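Local atomic coordinates of phytochromobilin synthase (Solanum lycopersicum, PDB entry 6KME), a protein that probably catalyses the ferredoxin-dependent reduction of biliverdin IX alpha to phytochromobilin, the chromophore of plant phytochromes. Residues A[109-117]-A[198-209]. The protein carries 1 engineered substitution. Numbering follows the deposited sequence.
Sequences DLPIFCANF and FKDYYQAWLGLM. With BLA (biliverdine IX alpha), chain B.
Phe113 and Trp205 meet because both side chains swing CG to the far side from the backbone N (chi1 -175° in Phe113, -178° in Trp205), which drives the phenyl ring from the strand toward the helix and stands the indole against the strand. CB of Phe113 then sits over the five-membered ring of Trp205, a CH-pi contact 3.9 Å from that ring's centroid. The same indole also ties down the loop just ahead of the strand: Trp205 NE1 donates to Pro111 O over 2.8 Å, nearly straight, with the oxygen close to the ring plane but the donor above the carbonyl plane. Tryptophan suits this place, since it offers a broad apolar face together with one N-H for a buried carbonyl. Tyr202 brings CD1 over the centre of the Phe113 ring, edge to face with the planes at 78°, while its OH is hydrogen-bonded with Thr44 OG1. Phe113 in turn points its own edge at the face of Phe198, in an offset edge-to-face pair with centroids 5.7 Å apart. A leucine in place of Phe113 would probably leave Tyr202 and Phe198 without their shared aromatic partner and open a gap between strand and helix. Small Ala115 lets the edge of Phe198 come close, Phe198 CE2 lying 3.7 Å from Ala115 CB. At the other end, Leu110 CD2 packs 3.7 Å from Leu208 CB. The strand alternates, Phe113 and Ala115 facing helix 188-211, Cys114 and Asn116 the bilin pocket, where Asn116 ND2 donates a hydrogen bond to biliverdin OC (2.7 Å), as expected in the central antiparallel sheet of the alpha/beta/alpha sandwich of ferredoxin-dependent bilin reductases.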
# COMPACT_ATOMS: atom_id res chain seq x y z
N ASP A 109 7.22 8.31 -12.47
CA ASP A 109 6.84 6.89 -12.46
C ASP A 109 7.38 6.12 -11.25
O ASP A 109 7.68 4.92 -11.35
CB ASP A 109 7.32 6.23 -13.76
CG ASP A 109 8.84 6.09 -13.83
OD1 ASP A 109 9.55 6.84 -13.13
OD2 ASP A 109 9.31 5.22 -14.60
N LEU A 110 7.45 6.79 -10.10
CA LEU A 110 7.94 6.17 -8.87
C LEU A 110 7.08 4.98 -8.44
O LEU A 110 5.88 4.94 -8.71
CB LEU A 110 7.96 7.18 -7.72
CG LEU A 110 9.05 8.23 -7.72
CD1 LEU A 110 8.53 9.50 -7.06
CD2 LEU A 110 10.25 7.67 -6.98
N PRO A 111 7.67 4.03 -7.72
CA PRO A 111 6.85 3.06 -7.00
C PRO A 111 5.95 3.75 -5.99
O PRO A 111 6.22 4.86 -5.52
CB PRO A 111 7.89 2.17 -6.30
CG PRO A 111 9.13 2.29 -7.12
CD PRO A 111 9.11 3.72 -7.64
N ILE A 112 4.84 3.08 -5.67
CA ILE A 112 3.93 3.52 -4.63
C ILE A 112 4.41 2.97 -3.29
O ILE A 112 4.55 1.76 -3.12
CB ILE A 112 2.50 3.06 -4.93
CG1 ILE A 112 1.97 3.86 -6.13
CG2 ILE A 112 1.63 3.20 -3.70
CD1 ILE A 112 0.71 3.28 -6.76
N PHE A 113 4.70 3.86 -2.33
CA PHE A 113 5.07 3.40 -1.00
C PHE A 113 3.83 2.91 -0.29
O PHE A 113 2.79 3.57 -0.31
CB PHE A 113 5.76 4.50 -0.18
CG PHE A 113 6.25 4.01 1.16
CD1 PHE A 113 7.49 3.38 1.27
CD2 PHE A 113 5.44 4.11 2.30
CE1 PHE A 113 7.94 2.88 2.51
CE2 PHE A 113 5.88 3.61 3.53
CZ PHE A 113 7.13 3.00 3.64
N CYS A 114 3.94 1.75 0.36
CA CYS A 114 2.78 1.05 0.91
C CYS A 114 3.14 0.43 2.26
O CYS A 114 4.05 -0.40 2.33
CB CYS A 114 2.32 -0.02 -0.09
SG CYS A 114 1.06 -1.18 0.52
N ALA A 115 2.45 0.85 3.32
CA ALA A 115 2.60 0.24 4.64
C ALA A 115 1.21 -0.02 5.20
O ALA A 115 0.45 0.92 5.45
CB ALA A 115 3.40 1.12 5.59
N ASN A 116 0.87 -1.30 5.37
CA ASN A 116 -0.44 -1.73 5.86
C ASN A 116 -0.21 -2.69 7.03
O ASN A 116 0.11 -3.88 6.83
CB ASN A 116 -1.26 -2.39 4.75
CG ASN A 116 -1.88 -1.37 3.82
OD1 ASN A 116 -1.22 -0.86 2.92
ND2 ASN A 116 -3.14 -1.06 4.05
N PHE A 117 -0.35 -2.18 8.25
CA PHE A 117 -0.07 -2.95 9.46
C PHE A 117 -1.37 -3.20 10.20
O PHE A 117 -2.03 -2.24 10.62
CB PHE A 117 0.91 -2.21 10.37
CG PHE A 117 2.22 -1.84 9.73
CD1 PHE A 117 2.63 -2.39 8.52
CD2 PHE A 117 3.07 -0.96 10.38
CE1 PHE A 117 3.85 -2.04 7.95
CE2 PHE A 117 4.30 -0.61 9.81
CZ PHE A 117 4.68 -1.16 8.60
N PHE A 198 10.15 -0.22 8.45
CA PHE A 198 9.39 0.91 7.93
C PHE A 198 10.31 2.09 7.62
O PHE A 198 10.22 2.70 6.55
CB PHE A 198 8.29 1.33 8.92
CG PHE A 198 7.49 2.53 8.48
CD1 PHE A 198 7.94 3.82 8.73
CD2 PHE A 198 6.28 2.37 7.81
CE1 PHE A 198 7.21 4.94 8.33
CE2 PHE A 198 5.53 3.47 7.40
CZ PHE A 198 5.99 4.76 7.66
N LYS A 199 11.20 2.42 8.56
CA LYS A 199 12.07 3.58 8.40
C LYS A 199 13.07 3.37 7.26
O LYS A 199 13.27 4.26 6.42
CB LYS A 199 12.78 3.88 9.71
CG LYS A 199 11.84 4.32 10.83
CD LYS A 199 12.57 4.46 12.15
CE LYS A 199 11.62 4.68 13.30
NZ LYS A 199 12.39 4.93 14.56
N ASP A 200 13.70 2.19 7.22
CA ASP A 200 14.64 1.86 6.14
C ASP A 200 13.96 1.89 4.78
O ASP A 200 14.51 2.43 3.81
CB ASP A 200 15.25 0.49 6.40
CG ASP A 200 16.39 0.55 7.40
OD1 ASP A 200 16.77 1.68 7.78
OD2 ASP A 200 16.90 -0.52 7.80
N TYR A 201 12.77 1.29 4.68
CA TYR A 201 12.04 1.25 3.41
C TYR A 201 11.56 2.65 3.01
O TYR A 201 11.62 3.01 1.83
CB TYR A 201 10.84 0.28 3.51
CG TYR A 201 11.18 -1.17 3.15
CD1 TYR A 201 12.23 -1.83 3.78
CD2 TYR A 201 10.44 -1.87 2.20
CE1 TYR A 201 12.56 -3.16 3.46
CE2 TYR A 201 10.76 -3.21 1.87
CZ TYR A 201 11.82 -3.84 2.50
OH TYR A 201 12.15 -5.15 2.18
N TYR A 202 11.10 3.45 3.98
CA TYR A 202 10.63 4.78 3.60
C TYR A 202 11.79 5.69 3.19
O TYR A 202 11.65 6.50 2.26
CB TYR A 202 9.80 5.41 4.73
CG TYR A 202 9.06 6.63 4.23
CD1 TYR A 202 8.06 6.51 3.26
CD2 TYR A 202 9.38 7.90 4.68
CE1 TYR A 202 7.39 7.62 2.76
CE2 TYR A 202 8.71 9.04 4.18
CZ TYR A 202 7.72 8.88 3.22
OH TYR A 202 7.06 9.99 2.72
N GLN A 203 12.95 5.56 3.84
CA GLN A 203 14.11 6.34 3.42
C GLN A 203 14.59 5.91 2.04
O GLN A 203 15.01 6.75 1.23
CB GLN A 203 15.23 6.21 4.46
CG GLN A 203 14.93 6.96 5.77
CD GLN A 203 16.03 6.81 6.81
OE1 GLN A 203 16.58 5.73 7.00
NE2 GLN A 203 16.37 7.91 7.48
N ALA A 204 14.53 4.61 1.74
CA ALA A 204 14.86 4.14 0.39
C ALA A 204 13.94 4.77 -0.64
O ALA A 204 14.39 5.20 -1.71
CB ALA A 204 14.77 2.60 0.32
N TRP A 205 12.64 4.85 -0.33
CA TRP A 205 11.67 5.43 -1.26
C TRP A 205 11.93 6.92 -1.46
O TRP A 205 11.85 7.42 -2.59
CB TRP A 205 10.24 5.19 -0.75
CG TRP A 205 9.19 5.73 -1.70
CD1 TRP A 205 8.66 5.10 -2.79
CD2 TRP A 205 8.57 7.03 -1.65
NE1 TRP A 205 7.76 5.92 -3.43
CE2 TRP A 205 7.69 7.11 -2.75
CE3 TRP A 205 8.68 8.13 -0.78
CZ2 TRP A 205 6.91 8.24 -3.01
CZ3 TRP A 205 7.91 9.26 -1.04
CH2 TRP A 205 7.04 9.31 -2.15
N LEU A 206 12.26 7.63 -0.38
CA LEU A 206 12.61 9.05 -0.51
C LEU A 206 13.85 9.25 -1.37
O LEU A 206 13.96 10.24 -2.10
CB LEU A 206 12.79 9.68 0.87
CG LEU A 206 11.53 9.87 1.72
CD1 LEU A 206 11.92 10.29 3.13
CD2 LEU A 206 10.58 10.93 1.12
N GLY A 207 14.80 8.31 -1.31
CA GLY A 207 15.96 8.38 -2.19
C GLY A 207 15.61 8.16 -3.64
O GLY A 207 16.21 8.77 -4.52
N LEU A 208 14.63 7.29 -3.91
CA LEU A 208 14.10 7.17 -5.27
C LEU A 208 13.42 8.46 -5.71
O LEU A 208 13.59 8.91 -6.85
CB LEU A 208 13.11 6.00 -5.35
CG LEU A 208 13.69 4.61 -5.08
CD1 LEU A 208 12.60 3.57 -5.30
CD2 LEU A 208 14.90 4.34 -5.97
N MET A 209 12.63 9.07 -4.81
CA MET A 209 11.98 10.34 -5.14
C MET A 209 13.01 11.41 -5.53
O MET A 209 12.80 12.13 -6.51
CB MET A 209 11.12 10.81 -3.97
CG MET A 209 10.39 12.14 -4.27
SD MET A 209 9.38 12.76 -2.91
CE MET A 209 10.61 13.59 -1.92
CHA BLA B . -4.91 -9.62 5.84
NA BLA B . -3.83 -7.90 4.23
C1A BLA B . -4.11 -9.22 4.61
C2A BLA B . -3.51 -10.11 3.62
C3A BLA B . -2.86 -9.26 2.62
C4A BLA B . -3.07 -7.89 3.02
CMA BLA B . -2.06 -9.66 1.37
CAA BLA B . -3.63 -11.66 3.69
CBA BLA B . -4.98 -12.07 3.15
CGA BLA B . -4.90 -12.31 1.60
O1A BLA B . -4.03 -13.07 1.32
O2A BLA B . -5.73 -11.70 0.98
CHB BLA B . -2.58 -6.61 2.35
NB BLA B . -2.89 -7.01 -0.03
C1B BLA B . -2.62 -6.13 1.04
C2B BLA B . -1.97 -4.88 0.29
C3B BLA B . -2.17 -5.01 -1.08
C4B BLA B . -2.82 -6.38 -1.31
CMB BLA B . -1.50 -3.68 1.08
OB BLA B . -3.26 -6.91 -2.31
CAB BLA B . -1.88 -4.26 -2.36
CBB BLA B . -2.15 -4.40 -3.68
NC BLA B . -5.53 -4.44 6.82
C1C BLA B . -5.16 -3.13 6.43
C2C BLA B . -6.09 -2.20 7.21
C3C BLA B . -6.91 -2.99 8.00
C4C BLA B . -6.57 -4.48 7.77
CMC BLA B . -5.95 -0.68 7.00
OC BLA B . -4.26 -3.02 5.61
CAC BLA B . -7.97 -2.51 8.93
CBC BLA B . -8.81 -1.45 8.90
CHD BLA B . -7.02 -5.70 8.22
ND BLA B . -5.74 -7.42 6.77
C1D BLA B . -6.60 -7.07 7.72
C2D BLA B . -7.24 -8.27 8.41
C3D BLA B . -6.70 -9.39 7.81
C4D BLA B . -5.71 -8.90 6.72
CMD BLA B . -8.25 -8.07 9.52
CAD BLA B . -6.92 -10.89 8.04
CBD BLA B . -8.27 -11.39 7.56
CGD BLA B . -8.47 -11.41 5.98
O1D BLA B . -9.51 -10.87 5.65
O2D BLA B . -7.56 -11.96 5.38